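Local coordinates for purine nucleoside phosphorylase (Thermus thermophilus, PDB 1ODK) that catalyses the phosphorolysis of purine nucleosides, releasing the free base and ribose 1-phosphate, at the interface of chains A and B and the interface of chains A and C. Residues are numbered along the deposited sequence; one frame, centred on the assembly and turned at random. Chains: chain A/B/C, Purine nucleoside phosphorylase.

Contact 1: the interface of chains A and B. Residues chain A 65, 159-160, 180; chain B 5, 44, 46, 72.
A:Met65 reaches into chain B between B:His5, B:Arg44 and B:Leu46, burying about 90 Å² there. Its thioether sulfur SD lies against the CD2 corner of the B:His5 imidazole, a tight contact with SD 3.2 Å from CD2. With the chain running straight as far as SD and then turning at chi3 (-76°), the methyl CE swings toward the leucine, 3.8 Å from B:Leu46 CD1. B:Arg44 passes at about a right angle, its guanidinium NH1 3.5 Å from A:Met65 CG.

B:Ile72, from helix 67-79, buries the next most surface. Its CG1 sits 3.6 Å from A:Phe159 CB, and its CD1 continues to the methyl CE of A:Met180, the two side chains meeting tip to tip. Within its own chain B:Ile72 also supports B:His5, its CG2 packing over one face of the imidazole.

B:His5 turns an edge of its ring into a face of A:Phe159, the planes 89° apart, with CE1 toward the rim of the phenyl. A:Phe159 in turn points its CD2 edge at the centre of one face of A:Tyr160. In this family the active site straddles such a dimer interface: the histidine and arginine come from the neighbouring subunit to meet the ribose and phosphate, so this packing probably helps position them. At the edge-to-face contact, B:His5 CE1 is 3.7 Å from A:Phe159 CE2.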
loop_
_atom_site.group_PDB
_atom_site.type_symbol
_atom_site.label_atom_id
_atom_site.label_comp_id
_atom_site.label_asym_id
_atom_site.label_seq_id
_atom_site.Cartn_x
_atom_site.Cartn_y
_atom_site.Cartn_z
ATOM N N MET A 65 -22.251 12.954 -9.403
ATOM C CA MET A 65 -21.600 11.672 -9.645
ATOM C C MET A 65 -20.278 11.503 -8.895
ATOM O O MET A 65 -19.453 12.412 -8.872
ATOM C CB MET A 65 -21.336 11.495 -11.144
ATOM C CG MET A 65 -22.569 11.653 -12.020
ATOM S SD MET A 65 -22.201 11.358 -13.761
ATOM C CE MET A 65 -21.376 12.872 -14.182
ATOM N N PHE A 159 -15.148 5.592 -13.959
ATOM C CA PHE A 159 -16.199 5.015 -14.785
ATOM C C PHE A 159 -15.628 4.370 -16.044
ATOM O O PHE A 159 -15.962 3.230 -16.370
ATOM C CB PHE A 159 -17.186 6.117 -15.180
ATOM C CG PHE A 159 -18.402 5.625 -15.922
ATOM C CD1 PHE A 159 -19.471 5.056 -15.234
ATOM C CD2 PHE A 159 -18.486 5.752 -17.304
ATOM C CE1 PHE A 159 -20.613 4.624 -15.916
ATOM C CE2 PHE A 159 -19.624 5.321 -17.998
ATOM C CZ PHE A 159 -20.687 4.758 -17.301
ATOM N N TYR A 160 -14.767 5.103 -16.745
ATOM C CA TYR A 160 -14.176 4.615 -17.988
ATOM C C TYR A 160 -12.890 3.800 -17.871
ATOM O O TYR A 160 -12.196 3.589 -18.864
ATOM C CB TYR A 160 -13.957 5.787 -18.955
ATOM C CG TYR A 160 -15.248 6.335 -19.533
ATOM C CD1 TYR A 160 -15.778 7.551 -19.099
ATOM C CD2 TYR A 160 -15.961 5.608 -20.489
ATOM C CE1 TYR A 160 -16.991 8.029 -19.604
ATOM C CE2 TYR A 160 -17.166 6.069 -20.998
ATOM C CZ TYR A 160 -17.680 7.275 -20.557
ATOM O OH TYR A 160 -18.881 7.713 -21.066
ATOM N N MET A 180 -21.185 4.527 -8.181
ATOM C CA MET A 180 -20.126 5.429 -7.734
ATOM C C MET A 180 -20.436 6.276 -6.501
ATOM O O MET A 180 -19.904 7.378 -6.368
ATOM C CB MET A 180 -19.762 6.361 -8.902
ATOM C CG MET A 180 -19.427 5.630 -10.198
ATOM S SD MET A 180 -19.280 6.727 -11.640
ATOM C CE MET A 180 -17.925 7.785 -11.110
ATOM N N HIS B 5 -23.115 10.738 -20.572
ATOM C CA HIS B 5 -23.437 11.855 -19.696
ATOM C C HIS B 5 -23.561 13.202 -20.399
ATOM O O HIS B 5 -24.569 13.895 -20.243
ATOM C CB HIS B 5 -22.411 11.901 -18.569
ATOM C CG HIS B 5 -22.195 10.571 -17.916
ATOM N ND1 HIS B 5 -21.514 9.542 -18.532
ATOM C CD2 HIS B 5 -22.605 10.084 -16.720
ATOM C CE1 HIS B 5 -21.513 8.481 -17.746
ATOM N NE2 HIS B 5 -22.168 8.784 -16.638
ATOM N N ARG B 44 -28.139 15.709 -16.715
ATOM C CA ARG B 44 -27.459 15.562 -15.427
ATOM C C ARG B 44 -26.949 16.881 -14.853
ATOM O O ARG B 44 -26.078 16.901 -13.980
ATOM C CB ARG B 44 -26.307 14.558 -15.536
ATOM C CG ARG B 44 -26.745 13.112 -15.297
ATOM C CD ARG B 44 -25.604 12.132 -15.517
ATOM N NE ARG B 44 -25.972 10.756 -15.190
ATOM C CZ ARG B 44 -26.103 10.280 -13.953
ATOM N NH1 ARG B 44 -25.899 11.063 -12.900
ATOM N NH2 ARG B 44 -26.437 9.009 -13.768
ATOM N N LEU B 46 -25.118 18.892 -16.198
ATOM C CA LEU B 46 -23.776 19.165 -16.708
ATOM C C LEU B 46 -23.856 20.167 -17.862
ATOM O O LEU B 46 -23.530 19.848 -19.002
ATOM C CB LEU B 46 -23.128 17.860 -17.183
ATOM C CG LEU B 46 -22.932 16.794 -16.095
ATOM C CD1 LEU B 46 -22.509 15.473 -16.729
ATOM C CD2 LEU B 46 -21.887 17.276 -15.085
ATOM N N ILE B 72 -15.231 11.618 -16.125
ATOM C CA ILE B 72 -16.303 11.217 -17.027
ATOM C C ILE B 72 -16.526 12.305 -18.078
ATOM O O ILE B 72 -16.687 12.011 -19.263
ATOM C CB ILE B 72 -17.618 10.998 -16.252
ATOM C CG1 ILE B 72 -17.582 9.637 -15.553
ATOM C CG2 ILE B 72 -18.821 11.124 -17.200
ATOM C CD1 ILE B 72 -18.719 9.432 -14.561
#

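Contact 2: the interface of chains A and C. Residues chain A 128-131, 190; chain C 107, 151-152.
The backbone at A:Val128 and A:Pro129 runs extended (psi 175° at the proline), presenting the carbonyl O of A:Pro129 to chain C just ahead of helix 131-143. C:Gln107 takes hold of it: the amide NE2 donates to A:Pro129 O at 2.8 Å, coming from above the carbonyl plane. From the opposite face of that plane A:Arg190 NH1 donates to the same oxygen at 3.1 Å, so two side chains from different subunits grip one carbonyl.

The other end of the amide is read too. A:Arg190 NH2 donates to C:Gln107 OE1 at 2.7 Å, with the oxygen in the guanidinium plane although the two flat groups are turned 36° apart. C:Gln107 gets this far because CG stands anti to its backbone N (chi1 172°) and the chain stays extended beyond it. Bonded at both N and O, the amide is held against flipping. Water 1 extends the network, linking A:Arg190 NE and NH2 to the backbone N of C:Leu152.

Beside the polar cluster, A:Val128 CG2 packs 3.7 Å from C:Leu152 CD2 and also touches the glutamine amide. A leucine in place of C:Gln107 would probably leave A:Arg190 NH2 without its acceptor across the interface and A:Pro129 O without its donor from chain C. The site ties neighbouring subunits together through directed bonds, on a second face used to build the hexamer.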
loop_
_atom_site.group_PDB
_atom_site.type_symbol
_atom_site.label_atom_id
_atom_site.label_comp_id
_atom_site.label_asym_id
_atom_site.label_seq_id
_atom_site.Cartn_x
_atom_site.Cartn_y
_atom_site.Cartn_z
ATOM N N VAL A 128 -21.272 -0.750 4.962
ATOM C CA VAL A 128 -22.579 -1.381 5.039
ATOM C C VAL A 128 -23.623 -0.354 5.433
ATOM O O VAL A 128 -23.327 0.624 6.122
ATOM C CB VAL A 128 -22.616 -2.520 6.096
ATOM C CG1 VAL A 128 -21.740 -3.687 5.647
ATOM C CG2 VAL A 128 -22.154 -1.990 7.455
ATOM N N PRO A 129 -24.867 -0.561 4.995
ATOM C CA PRO A 129 -25.938 0.378 5.334
ATOM C C PRO A 129 -26.332 0.206 6.796
ATOM O O PRO A 129 -25.824 -0.678 7.489
ATOM C CB PRO A 129 -27.069 -0.059 4.418
ATOM C CG PRO A 129 -26.877 -1.572 4.384
ATOM C CD PRO A 129 -25.376 -1.671 4.166
ATOM N N ASP A 130 -27.230 1.062 7.266
ATOM C CA ASP A 130 -27.738 0.924 8.622
ATOM C C ASP A 130 -28.545 -0.370 8.527
ATOM O O ASP A 130 -29.268 -0.576 7.553
ATOM C CB ASP A 130 -28.674 2.079 8.968
ATOM C CG ASP A 130 -29.455 1.826 10.240
ATOM O OD1 ASP A 130 -28.839 1.817 11.321
ATOM O OD2 ASP A 130 -30.682 1.621 10.155
ATOM N N PRO A 131 -28.427 -1.260 9.521
ATOM C CA PRO A 131 -29.197 -2.505 9.434
ATOM C C PRO A 131 -30.722 -2.380 9.310
ATOM O O PRO A 131 -31.334 -3.100 8.524
ATOM C CB PRO A 131 -28.749 -3.289 10.676
ATOM C CG PRO A 131 -28.176 -2.248 11.591
ATOM C CD PRO A 131 -27.493 -1.288 10.660
ATOM N N ARG A 190 -21.999 5.553 9.464
ATOM C CA ARG A 190 -21.422 5.113 10.728
ATOM C C ARG A 190 -20.614 6.228 11.390
ATOM O O ARG A 190 -20.687 6.424 12.602
ATOM C CB ARG A 190 -20.537 3.873 10.518
ATOM C CG ARG A 190 -21.304 2.578 10.194
ATOM C CD ARG A 190 -22.344 2.269 11.272
ATOM N NE ARG A 190 -22.665 0.844 11.397
ATOM C CZ ARG A 190 -23.351 0.136 10.507
ATOM N NH1 ARG A 190 -23.802 0.707 9.392
ATOM N NH2 ARG A 190 -23.612 -1.143 10.745
ATOM N N GLN C 107 -23.221 -8.106 10.668
ATOM C CA GLN C 107 -23.747 -7.564 9.416
ATOM C C GLN C 107 -22.633 -7.521 8.371
ATOM O O GLN C 107 -22.883 -7.536 7.165
ATOM C CB GLN C 107 -24.290 -6.148 9.646
ATOM C CG GLN C 107 -24.698 -5.414 8.373
ATOM C CD GLN C 107 -25.147 -3.990 8.648
ATOM O OE1 GLN C 107 -24.693 -3.360 9.608
ATOM N NE2 GLN C 107 -26.027 -3.465 7.794
ATOM N N GLY C 151 -24.602 -5.424 13.630
ATOM C CA GLY C 151 -23.653 -4.495 13.043
ATOM C C GLY C 151 -22.319 -5.118 12.671
ATOM O O GLY C 151 -22.183 -6.337 12.576
ATOM N N LEU C 152 -21.323 -4.265 12.470
ATOM C CA LEU C 152 -19.989 -4.709 12.089
ATOM C C LEU C 152 -19.110 -5.248 13.213
ATOM O O LEU C 152 -19.222 -4.840 14.366
ATOM C CB LEU C 152 -19.216 -3.552 11.454
ATOM C CG LEU C 152 -19.662 -2.949 10.124
ATOM C CD1 LEU C 152 -18.821 -1.710 9.850
ATOM C CD2 LEU C 152 -19.506 -3.974 9.002
HETATM O O HOH W 1 -22.040 -1.462 13.439
#

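Contact 1 and contact 2 lie on different faces of chain A, the centres of their C-alpha atoms about 27 Å apart, and no residue belongs to both. They come near each other along the sequence, since A:Met180 of contact 1 stands just ahead of helix 182-192, which carries A:Arg190 of contact 2; one short stretch of chain thus serves both interfaces. Each interface is two-fold symmetric, so alternating the two around the assembly joins six copies into a hexamer. Contact 1 lies where, in this family, active sites are shared between two subunits, whereas contact 2 connects the dimers.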